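Local coordinates for GTPase-activating protein BEM3 (Saccharomyces cerevisiae S288C, PDB 6FSF) that activates GTP hydrolysis by CDC42 and, less efficiently, RHO1, and binds phosphatidylinositol 3-phosphate, the present chain being its tandem PX-PH domains, at residues A[141-150]-A[221-232]. Residues are numbered along the deposited sequence; the frame is centred on the assembly and turned at random.
Sequences KDGSLLLRRP and TKYYICTETSKE
Arg-148 runs out with CG anti to the backbone N (chi1 -178°) and bends at chi3 (66°), which lays its guanidinium over one face of the Tyr-224 ring. NH2 of Arg-148 sits above the ring centre, and its CZ lies 3.9 Å from the Tyr-224 centroid, a cation-pi contact. The planes are 35° apart. Phe-201 makes a second cation-pi contact with Arg-148. CG of Pro-150 meets the same tyrosine at its edge, 3.9 Å from CE2 of Tyr-224. Arg-149 curls back through chi2 and chi3, and CE1 of Tyr-223 lies over one face of its guanidinium. Its NE gives a weak hydrogen bond to Lys-222 O. Replacing Arg-149 with an alanine would probably strip the Tyr-223 ring of its guanidinium neighbour and leave Lys-222 O without that donor. The strands 142-148 and 221-226 are the first and last of the PH-domain beta barrel, paired antiparallel. Four backbone hydrogen bonds tie Leu-146 to Cys-226 and Arg-148 to Tyr-224. Between them Leu-147 and Ile-225 form the non-hydrogen-bonded pair, with Leu-147 CD1 3.9 Å from Ile-225 CG1. Farther along, CD2 of Leu-145 packs 3.6 Å from CG2 of Thr-227. Water 1 bridges Ser-144 O and Glu-228 N where the strands part. At the C-terminal helix, Lys-141 NZ and Glu-232 OE2 form a salt bridge at 3.2 Å, NZ donating to the syn lone pair of OE2. Lys-141 NZ also donates to Asp-142 O, 2.9 Å away.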
loop_
_atom_site.group_PDB
_atom_site.type_symbol
_atom_site.label_atom_id
_atom_site.label_comp_id
_atom_site.label_asym_id
_atom_site.label_seq_id
_atom_site.Cartn_x
_atom_site.Cartn_y
_atom_site.Cartn_z
ATOM N N LYS A 141 1.243 13.024 12.482
ATOM C CA LYS A 141 1.368 11.698 11.891
ATOM C C LYS A 141 0.101 11.377 11.113
ATOM O O LYS A 141 -1.002 11.734 11.538
ATOM C CB LYS A 141 1.611 10.627 12.970
ATOM C CG LYS A 141 1.600 9.186 12.464
ATOM C CD LYS A 141 2.991 8.705 12.074
ATOM C CE LYS A 141 2.957 7.307 11.466
ATOM N NZ LYS A 141 2.785 7.332 9.984
ATOM N N ASP A 142 0.262 10.705 9.974
ATOM C CA ASP A 142 -0.870 10.365 9.125
ATOM C C ASP A 142 -0.596 9.043 8.421
ATOM O O ASP A 142 0.478 8.449 8.560
ATOM C CB ASP A 142 -1.155 11.482 8.117
ATOM C CG ASP A 142 0.067 11.861 7.307
ATOM O OD1 ASP A 142 1.181 11.857 7.872
ATOM O OD2 ASP A 142 -0.089 12.166 6.108
ATOM N N GLY A 143 -1.578 8.590 7.661
ATOM C CA GLY A 143 -1.464 7.345 6.926
ATOM C C GLY A 143 -2.809 6.663 6.802
ATOM O O GLY A 143 -3.782 7.010 7.469
ATOM N N SER A 144 -2.847 5.673 5.917
ATOM C CA SER A 144 -4.043 4.868 5.721
ATOM C C SER A 144 -4.171 3.842 6.840
ATOM O O SER A 144 -3.177 3.254 7.275
ATOM C CB SER A 144 -4.000 4.164 4.365
ATOM O OG SER A 144 -3.918 5.102 3.307
ATOM N N LEU A 145 -5.402 3.632 7.305
ATOM C CA LEU A 145 -5.658 2.725 8.414
ATOM C C LEU A 145 -6.864 1.854 8.097
ATOM O O LEU A 145 -7.673 2.171 7.222
ATOM C CB LEU A 145 -5.892 3.492 9.725
ATOM C CG LEU A 145 -4.776 4.415 10.212
ATOM C CD1 LEU A 145 -5.236 5.214 11.423
ATOM C CD2 LEU A 145 -3.523 3.622 10.536
ATOM N N LEU A 146 -6.974 0.747 8.826
ATOM C CA LEU A 146 -8.118 -0.153 8.747
ATOM C C LEU A 146 -8.836 -0.144 10.089
ATOM O O LEU A 146 -8.206 -0.331 11.134
ATOM C CB LEU A 146 -7.687 -1.574 8.375
ATOM C CG LEU A 146 -7.130 -1.749 6.958
ATOM C CD1 LEU A 146 -6.690 -3.183 6.713
ATOM C CD2 LEU A 146 -8.162 -1.324 5.924
ATOM N N LEU A 147 -10.150 0.074 10.060
ATOM C CA LEU A 147 -10.939 0.313 11.261
ATOM C C LEU A 147 -12.039 -0.729 11.406
ATOM O O LEU A 147 -12.728 -1.060 10.436
ATOM C CB LEU A 147 -11.557 1.716 11.234
ATOM C CG LEU A 147 -12.471 2.096 12.400
ATOM C CD1 LEU A 147 -11.707 2.074 13.714
ATOM C CD2 LEU A 147 -13.089 3.462 12.158
ATOM N N ARG A 148 -12.204 -1.234 12.629
ATOM C CA ARG A 148 -13.271 -2.161 12.973
ATOM C C ARG A 148 -13.935 -1.709 14.266
ATOM O O ARG A 148 -13.294 -1.111 15.135
ATOM C CB ARG A 148 -12.747 -3.602 13.136
ATOM C CG ARG A 148 -13.820 -4.638 13.459
ATOM C CD ARG A 148 -13.218 -6.013 13.720
ATOM N NE ARG A 148 -12.385 -6.050 14.922
ATOM C CZ ARG A 148 -12.813 -6.439 16.121
ATOM N NH1 ARG A 148 -14.071 -6.827 16.288
ATOM N NH2 ARG A 148 -11.980 -6.443 17.153
ATOM N N ARG A 149 -15.231 -1.992 14.381
ATOM C CA ARG A 149 -16.010 -1.714 15.574
ATOM C C ARG A 149 -16.617 -3.003 16.114
ATOM O O ARG A 149 -16.924 -3.916 15.342
ATOM C CB ARG A 149 -17.128 -0.709 15.279
ATOM C CG ARG A 149 -16.627 0.603 14.713
ATOM C CD ARG A 149 -15.730 1.314 15.710
ATOM N NE ARG A 149 -16.400 1.483 16.994
ATOM C CZ ARG A 149 -17.276 2.448 17.254
ATOM N NH1 ARG A 149 -17.843 2.529 18.450
ATOM N NH2 ARG A 149 -17.583 3.338 16.318
ATOM N N PRO A 150 -16.802 -3.109 17.440
ATOM C CA PRO A 150 -17.385 -4.298 18.075
ATOM C C PRO A 150 -18.748 -4.685 17.503
ATOM O O PRO A 150 -19.641 -3.841 17.437
ATOM C CB PRO A 150 -17.516 -3.879 19.542
ATOM C CG PRO A 150 -16.445 -2.859 19.729
ATOM C CD PRO A 150 -16.407 -2.097 18.436
ATOM N N THR A 221 -15.659 3.594 24.753
ATOM C CA THR A 221 -15.826 3.206 23.359
ATOM C C THR A 221 -14.494 2.672 22.845
ATOM O O THR A 221 -13.434 3.203 23.183
ATOM C CB THR A 221 -16.304 4.378 22.493
ATOM O OG1 THR A 221 -17.292 5.132 23.204
ATOM C CG2 THR A 221 -16.923 3.862 21.204
ATOM N N LYS A 222 -14.555 1.624 22.027
ATOM C CA LYS A 222 -13.370 0.900 21.578
ATOM C C LYS A 222 -13.273 0.937 20.060
ATOM O O LYS A 222 -14.236 0.587 19.368
ATOM C CB LYS A 222 -13.407 -0.559 22.035
ATOM C CG LYS A 222 -13.914 -0.780 23.444
ATOM C CD LYS A 222 -14.399 -2.211 23.594
ATOM C CE LYS A 222 -13.945 -2.815 24.912
ATOM N NZ LYS A 222 -14.261 -4.273 24.978
ATOM N N TYR A 223 -12.111 1.347 19.547
ATOM C CA TYR A 223 -11.832 1.350 18.115
ATOM C C TYR A 223 -10.636 0.449 17.840
ATOM O O TYR A 223 -9.572 0.627 18.438
ATOM C CB TYR A 223 -11.541 2.764 17.583
ATOM C CG TYR A 223 -12.675 3.772 17.724
ATOM C CD1 TYR A 223 -13.899 3.409 18.246
ATOM C CD2 TYR A 223 -12.515 5.087 17.321
ATOM C CE1 TYR A 223 -14.923 4.317 18.384
ATOM C CE2 TYR A 223 -13.548 6.000 17.440
ATOM C CZ TYR A 223 -14.748 5.610 17.977
ATOM O OH TYR A 223 -15.780 6.507 18.113
ATOM N N TYR A 224 -10.804 -0.505 16.930
ATOM C CA TYR A 224 -9.731 -1.403 16.521
ATOM C C TYR A 224 -9.120 -0.877 15.227
ATOM O O TYR A 224 -9.828 -0.694 14.230
ATOM C CB TYR A 224 -10.252 -2.828 16.343
ATOM C CG TYR A 224 -10.829 -3.411 17.614
ATOM C CD1 TYR A 224 -10.045 -4.168 18.473
ATOM C CD2 TYR A 224 -12.156 -3.187 17.963
ATOM C CE1 TYR A 224 -10.569 -4.697 19.641
ATOM C CE2 TYR A 224 -12.686 -3.709 19.128
ATOM C CZ TYR A 224 -11.889 -4.464 19.962
ATOM O OH TYR A 224 -12.412 -4.987 21.122
ATOM N N ILE A 225 -7.813 -0.622 15.248
ATOM C CA ILE A 225 -7.116 0.025 14.145
ATOM C C ILE A 225 -5.892 -0.804 13.782
ATOM O O ILE A 225 -5.114 -1.189 14.662
ATOM C CB ILE A 225 -6.707 1.467 14.504
ATOM C CG1 ILE A 225 -7.946 2.301 14.837
ATOM C CG2 ILE A 225 -5.918 2.098 13.369
ATOM C CD1 ILE A 225 -7.642 3.566 15.604
ATOM N N CYS A 226 -5.720 -1.071 12.490
ATOM C CA CYS A 226 -4.575 -1.807 11.982
ATOM C C CYS A 226 -3.866 -0.984 10.916
ATOM O O CYS A 226 -4.494 -0.221 10.177
ATOM C CB CYS A 226 -4.996 -3.160 11.395
ATOM S SG CYS A 226 -5.768 -4.288 12.572
ATOM N N THR A 227 -2.548 -1.138 10.849
ATOM C CA THR A 227 -1.741 -0.530 9.804
ATOM C C THR A 227 -1.411 -1.564 8.734
ATOM O O THR A 227 -1.616 -2.766 8.908
ATOM C CB THR A 227 -0.456 0.070 10.382
ATOM O OG1 THR A 227 0.180 -0.883 11.244
ATOM C CG2 THR A 227 -0.759 1.339 11.166
ATOM N N GLU A 228 -0.888 -1.079 7.608
ATOM C CA GLU A 228 -0.556 -1.975 6.508
ATOM C C GLU A 228 0.719 -2.765 6.771
ATOM O O GLU A 228 0.877 -3.870 6.239
ATOM C CB GLU A 228 -0.430 -1.183 5.205
ATOM C CG GLU A 228 -1.738 -0.571 4.738
ATOM C CD GLU A 228 -1.621 0.068 3.372
ATOM O OE1 GLU A 228 -1.511 1.309 3.299
ATOM O OE2 GLU A 228 -1.628 -0.678 2.370
ATOM N N THR A 229 1.629 -2.227 7.578
ATOM C CA THR A 229 2.871 -2.902 7.919
ATOM C C THR A 229 3.071 -2.868 9.427
ATOM O O THR A 229 2.458 -2.067 10.140
ATOM C CB THR A 229 4.084 -2.259 7.226
ATOM O OG1 THR A 229 4.263 -0.923 7.716
ATOM C CG2 THR A 229 3.885 -2.218 5.718
ATOM N N SER A 230 3.940 -3.759 9.910
ATOM C CA SER A 230 4.277 -3.755 11.328
ATOM C C SER A 230 5.126 -2.544 11.694
ATOM O O SER A 230 5.063 -2.065 12.832
ATOM C CB SER A 230 4.997 -5.050 11.704
ATOM O OG SER A 230 6.242 -5.153 11.039
ATOM N N LYS A 231 5.921 -2.037 10.747
ATOM C CA LYS A 231 6.679 -0.818 11.003
ATOM C C LYS A 231 5.749 0.370 11.197
ATOM O O LYS A 231 5.986 1.222 12.060
ATOM C CB LYS A 231 7.656 -0.544 9.858
ATOM C CG LYS A 231 8.442 0.749 10.032
ATOM C CD LYS A 231 9.241 1.109 8.793
ATOM C CE LYS A 231 10.045 2.379 9.024
ATOM N NZ LYS A 231 10.885 2.738 7.849
ATOM N N GLU A 232 4.680 0.441 10.400
ATOM C CA GLU A 232 3.726 1.534 10.544
ATOM C C GLU A 232 3.037 1.502 11.901
ATOM O O GLU A 232 2.685 2.557 12.439
ATOM C CB GLU A 232 2.696 1.483 9.415
ATOM C CG GLU A 232 3.009 2.412 8.256
ATOM C CD GLU A 232 2.791 3.870 8.611
ATOM O OE1 GLU A 232 1.621 4.265 8.807
ATOM O OE2 GLU A 232 3.788 4.616 8.707
HETATM O O HOH W 1 -0.645 1.852 7.399
#